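Local coordinates for sigma regulatory family protein-PP2C phosphatase (Chlamydia trachomatis serovar L2, PDB 6MAB), which is probably a membrane-bound PP2C-type phosphatase of a sigma regulatory pathway, seen here as its periplasmic sensor domain, which has been linked to TCA cycle regulation, at residues L130-I134 with L143-Y147; T31-N35 with F113-L117. All coordinates share one frame; numbering follows the deposited sequence.

Interaction 1: L130-I134 with L143-Y147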
loop_
_atom_site.group_PDB
_atom_site.type_symbol
_atom_site.label_atom_id
_atom_site.label_comp_id
_atom_site.label_asym_id
_atom_site.label_seq_id
_atom_site.Cartn_x
_atom_site.Cartn_y
_atom_site.Cartn_z
ATOM N N LEU A 130 -2.862 -6.449 -5.721
ATOM C CA LEU A 130 -2.063 -6.813 -6.885
ATOM C C LEU A 130 -2.986 -7.026 -8.076
ATOM O O LEU A 130 -3.988 -7.738 -7.973
ATOM C CB LEU A 130 -1.257 -8.071 -6.615
ATOM C CG LEU A 130 0.093 -7.825 -5.960
ATOM C CD1 LEU A 130 -0.042 -7.161 -4.595
ATOM C CD2 LEU A 130 0.885 -9.118 -5.843
ATOM N N GLN A 131 -2.680 -6.351 -9.178
ATOM C CA GLN A 131 -3.428 -6.470 -10.415
ATOM C C GLN A 131 -2.464 -6.801 -11.528
ATOM O O GLN A 131 -1.447 -6.115 -11.675
ATOM C CB GLN A 131 -4.181 -5.171 -10.699
ATOM C CG GLN A 131 -5.132 -4.857 -9.570
ATOM C CD GLN A 131 -5.947 -3.578 -9.767
ATOM O OE1 GLN A 131 -6.012 -3.013 -10.862
ATOM N NE2 GLN A 131 -6.598 -3.142 -8.694
ATOM N N THR A 132 -2.774 -7.858 -12.277
ATOM C CA THR A 132 -1.919 -8.347 -13.350
ATOM C C THR A 132 -2.731 -8.557 -14.624
ATOM O O THR A 132 -3.763 -9.237 -14.603
ATOM C CB THR A 132 -1.251 -9.636 -12.912
ATOM O OG1 THR A 132 -0.489 -9.377 -11.730
ATOM C CG2 THR A 132 -0.336 -10.185 -14.020
ATOM N N ASN A 133 -2.256 -7.989 -15.733
ATOM C CA ASN A 133 -2.976 -8.099 -16.992
ATOM C C ASN A 133 -2.871 -9.516 -17.557
ATOM O O ASN A 133 -1.816 -10.158 -17.510
ATOM C CB ASN A 133 -2.454 -7.077 -18.007
ATOM C CG ASN A 133 -3.146 -5.757 -17.905
ATOM O OD1 ASN A 133 -4.349 -5.684 -17.622
ATOM N ND2 ASN A 133 -2.404 -4.693 -18.142
ATOM N N ILE A 134 -3.998 -10.010 -18.056
ATOM C CA ILE A 134 -4.078 -11.289 -18.750
ATOM C C ILE A 134 -4.101 -10.943 -20.235
ATOM O O ILE A 134 -5.111 -10.470 -20.768
ATOM C CB ILE A 134 -5.303 -12.093 -18.304
ATOM C CG1 ILE A 134 -5.166 -12.431 -16.803
ATOM C CG2 ILE A 134 -5.453 -13.359 -19.149
ATOM C CD1 ILE A 134 -6.470 -12.889 -16.168
ATOM N N LEU A 143 -7.272 -9.250 -21.973
ATOM C CA LEU A 143 -8.503 -10.017 -21.851
ATOM C C LEU A 143 -9.149 -9.853 -20.492
ATOM O O LEU A 143 -10.352 -10.100 -20.338
ATOM C CB LEU A 143 -8.222 -11.502 -22.074
ATOM C CG LEU A 143 -7.631 -11.904 -23.437
ATOM C CD1 LEU A 143 -7.400 -13.398 -23.523
ATOM C CD2 LEU A 143 -8.571 -11.461 -24.564
ATOM N N GLY A 144 -8.368 -9.458 -19.501
ATOM C CA GLY A 144 -8.857 -9.392 -18.146
ATOM C C GLY A 144 -7.697 -9.115 -17.221
ATOM O O GLY A 144 -6.571 -8.866 -17.663
ATOM N N VAL A 145 -7.995 -9.171 -15.933
ATOM C CA VAL A 145 -7.033 -8.856 -14.888
ATOM C C VAL A 145 -7.125 -9.924 -13.811
ATOM O O VAL A 145 -8.224 -10.325 -13.426
ATOM C CB VAL A 145 -7.294 -7.454 -14.303
ATOM C CG1 VAL A 145 -6.403 -7.193 -13.075
ATOM C CG2 VAL A 145 -7.053 -6.402 -15.383
ATOM N N LEU A 146 -5.970 -10.416 -13.352
ATOM C CA LEU A 146 -5.900 -11.259 -12.159
ATOM C C LEU A 146 -5.716 -10.334 -10.961
ATOM O O LEU A 146 -4.702 -9.628 -10.854
ATOM C CB LEU A 146 -4.756 -12.261 -12.252
ATOM C CG LEU A 146 -4.653 -13.199 -11.043
ATOM C CD1 LEU A 146 -5.903 -14.054 -10.915
ATOM C CD2 LEU A 146 -3.433 -14.106 -11.156
ATOM N N TYR A 147 -6.734 -10.299 -10.095
ATOM C CA TYR A 147 -6.860 -9.366 -8.991
ATOM C C TYR A 147 -6.713 -10.136 -7.681
ATOM O O TYR A 147 -7.468 -11.079 -7.435
ATOM C CB TYR A 147 -8.231 -8.708 -9.109
ATOM C CG TYR A 147 -8.625 -7.710 -8.040
ATOM C CD1 TYR A 147 -9.175 -8.129 -6.848
ATOM C CD2 TYR A 147 -8.500 -6.344 -8.263
ATOM C CE1 TYR A 147 -9.571 -7.200 -5.867
ATOM C CE2 TYR A 147 -8.890 -5.415 -7.292
ATOM C CZ TYR A 147 -9.429 -5.855 -6.110
ATOM O OH TYR A 147 -9.837 -4.950 -5.146
#
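Thr132 and Leu146 form an antiparallel hydrogen-bonded pair between two strands running 153° apart. Thr132 N donates to Leu146 O at 3.0 Å, and Leu146 N returns to Thr132 O at 2.8 Å. Ile134 N reaches Gly144 O at 2.8 Å. Ile134 O takes Leu143 N, also at 2.8 Å, while the buried Gly144 N has no partner in the model. Gln131–Tyr147 and Asn133–Val145 are non-hydrogen-bonded pairs, and their side chains share one face. Gln131 lies alongside Tyr147, pointing the same way. Beyond CG its chain is extended (chi2 -179°), which carries NE2 to 3.5 Å from Tyr147 CE2, with amide and ring planes 36° apart. The amide is held by Glu104 O and Phe106 N. Asn133 OD1 meets Val145 CG2 at 3.6 Å, while Asn133 ND2 bonds Gln111 O and Ser108 O. On the other face, Ile134 CD1 packs at 4.3 Å from Leu146 CB. Gly144 brings no side chain to this face. The contact pairs the two strands of a beta hairpin inside a five-stranded antiparallel sheet. Strand 74-80 flanks it beyond 143-147 and strand 113-119 beyond 130-134. Helix 35-45 covers Thr132 and Leu146 through Leu39.

Interaction 2: T31-N35 with F113-L117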
loop_
_atom_site.group_PDB
_atom_site.type_symbol
_atom_site.label_atom_id
_atom_site.label_comp_id
_atom_site.label_asym_id
_atom_site.label_seq_id
_atom_site.Cartn_x
_atom_site.Cartn_y
_atom_site.Cartn_z
ATOM N N THR A 31 8.766 -8.358 -0.889
ATOM C CA THR A 31 7.661 -9.164 -0.395
ATOM C C THR A 31 6.298 -8.820 -0.989
ATOM O O THR A 31 5.437 -9.698 -1.048
ATOM C CB THR A 31 7.559 -9.034 1.132
ATOM O OG1 THR A 31 7.469 -7.656 1.490
ATOM C CG2 THR A 31 8.782 -9.630 1.799
ATOM N N ILE A 32 6.066 -7.585 -1.430
ATOM C CA ILE A 32 4.740 -7.230 -1.956
ATOM C C ILE A 32 4.539 -7.548 -3.441
ATOM O O ILE A 32 3.546 -8.219 -3.788
ATOM C CB ILE A 32 4.445 -5.752 -1.677
ATOM C CG1 ILE A 32 4.389 -5.498 -0.167
ATOM C CG2 ILE A 32 3.121 -5.343 -2.338
ATOM C CD1 ILE A 32 3.320 -6.230 0.576
ATOM N N PRO A 33 5.407 -7.080 -4.373
ATOM C CA PRO A 33 5.086 -7.157 -5.809
ATOM C C PRO A 33 5.437 -8.507 -6.427
ATOM O O PRO A 33 6.284 -8.615 -7.331
ATOM C CB PRO A 33 5.909 -5.997 -6.377
ATOM C CG PRO A 33 7.168 -6.015 -5.548
ATOM C CD PRO A 33 6.689 -6.379 -4.150
ATOM N N LEU A 34 4.753 -9.547 -5.951
ATOM C CA LEU A 34 4.950 -10.930 -6.387
ATOM C C LEU A 34 3.951 -11.354 -7.472
ATOM O O LEU A 34 3.637 -12.554 -7.603
ATOM C CB LEU A 34 4.862 -11.856 -5.185
ATOM C CG LEU A 34 5.880 -11.550 -4.074
ATOM C CD1 LEU A 34 5.721 -12.539 -2.921
ATOM C CD2 LEU A 34 7.314 -11.549 -4.606
ATOM N N ASN A 35 3.530 -10.386 -8.293
ATOM C CA ASN A 35 2.565 -10.613 -9.358
ATOM C C ASN A 35 2.957 -11.770 -10.263
ATOM O O ASN A 35 2.117 -12.612 -10.598
ATOM C CB ASN A 35 2.406 -9.345 -10.170
ATOM C CG ASN A 35 1.956 -8.163 -9.316
ATOM O OD1 ASN A 35 2.691 -7.706 -8.432
ATOM N ND2 ASN A 35 0.746 -7.663 -9.583
ATOM N N PHE A 113 1.629 -5.095 -14.810
ATOM C CA PHE A 113 0.996 -5.340 -13.524
ATOM C C PHE A 113 1.209 -4.119 -12.640
ATOM O O PHE A 113 2.010 -3.229 -12.945
ATOM C CB PHE A 113 1.571 -6.587 -12.814
ATOM C CG PHE A 113 3.005 -6.442 -12.429
ATOM C CD1 PHE A 113 3.348 -5.910 -11.204
ATOM C CD2 PHE A 113 4.013 -6.864 -13.280
ATOM C CE1 PHE A 113 4.691 -5.768 -10.837
ATOM C CE2 PHE A 113 5.356 -6.732 -12.917
ATOM C CZ PHE A 113 5.690 -6.184 -11.715
ATOM N N LEU A 114 0.498 -4.112 -11.517
ATOM C CA LEU A 114 0.797 -3.168 -10.453
ATOM C C LEU A 114 0.632 -3.856 -9.110
ATOM O O LEU A 114 -0.083 -4.857 -8.972
ATOM C CB LEU A 114 -0.080 -1.914 -10.516
ATOM C CG LEU A 114 -1.585 -2.073 -10.346
ATOM C CD1 LEU A 114 -2.040 -2.217 -8.895
ATOM C CD2 LEU A 114 -2.265 -0.844 -11.003
ATOM N N ALA A 115 1.291 -3.287 -8.112
ATOM C CA ALA A 115 1.157 -3.733 -6.731
ATOM C C ALA A 115 1.113 -2.504 -5.842
ATOM O O ALA A 115 1.957 -1.617 -5.972
ATOM C CB ALA A 115 2.314 -4.643 -6.325
ATOM N N THR A 116 0.134 -2.432 -4.953
ATOM C CA THR A 116 0.031 -1.266 -4.088
ATOM C C THR A 116 -0.609 -1.690 -2.778
ATOM O O THR A 116 -0.928 -2.858 -2.575
ATOM C CB THR A 116 -0.716 -0.145 -4.793
ATOM O OG1 THR A 116 -0.598 1.063 -4.036
ATOM C CG2 THR A 116 -2.172 -0.502 -5.045
ATOM N N LEU A 117 -0.709 -0.737 -1.856
ATOM C CA LEU A 117 -1.369 -0.956 -0.576
ATOM C C LEU A 117 -2.610 -0.090 -0.489
ATOM O O LEU A 117 -2.587 1.079 -0.888
ATOM C CB LEU A 117 -0.443 -0.613 0.575
ATOM C CG LEU A 117 0.866 -1.401 0.620
ATOM C CD1 LEU A 117 1.760 -0.882 1.743
ATOM C CD2 LEU A 117 0.620 -2.873 0.795
#
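Asn35 and Phe113 make the tight end of this contact. The Asn35 amide crosses the Phe113 ring at a slant, with the two planes 31° apart. Asn35 CG comes to 3.3 Å from Phe113 CD1. Asn35 CB sits over the ring face in a CH-pi contact, 4.1 Å from the centroid. Phe113 CG lies between its own backbone N and carbonyl carbon (chi1 65°), which turns the ring toward the asparagine. Asn35 ND2 also donates to Leu114 O at 3.0 Å. This bond is bent, 149° at the hydrogen, and the nitrogen stands above the carbonyl plane. A second bond from ND2 to Thr132 OG1 helps fix the amide. Buried Asn35 OD1 has no polar partner in the model and rests 3.7 Å from Ala115 CB. The same methyl meets Pro33 CB at 3.8 Å. Pro33 is the centre of an inverse gamma turn, closed by Leu34 N to Ile32 O at 2.8 Å. The turn lies between helices 2-31 and 35-45 and sets Pro33 against Ala115.

The packing is looser toward Leu117. Only methyls meet there, with Ile32 CD1 4.3 Å from Leu117 CD2. Ile32 itself is buried, as Ala128, Leu155 and Met252 also touch it. The solvent side is at Leu34, the N-cap residue, whose exposed side chain points away from the strand. Pro33 and Phe113 are partly exposed.

The linker thus joins long helix 2-31 to helix 35-45 while running alongside strand 113-119, an outermost strand of its sheet, in roughly the opposite direction. Strand 126-135 pairs with that strand and adds Leu130 beside Asn35 and Ala115. Helix 153-160 packs on Ile32 through Leu155.

From the N terminus, the chain leaves helix 2-31, passes the linker 31-35 and enters helix 35-45. Interaction 2 is completed only 77 residues later, when strand 113-119 comes alongside the linker. Interaction 1 then closes a hairpin, with six residues between strands 126-135 and 142-151. The two follow in series and neither nests in nor crosses the other. They still meet in space, since strands 113-119 and 126-135 are sheet neighbours. Gln131 O probably bonds Leu114 N, and the amide of Asn35 reaches both strands. Together they tie the linker between helices 2-31 and 35-45 to the edge and centre of the five-stranded sheet, an arrangement consistent with a PAS-like sensor fold.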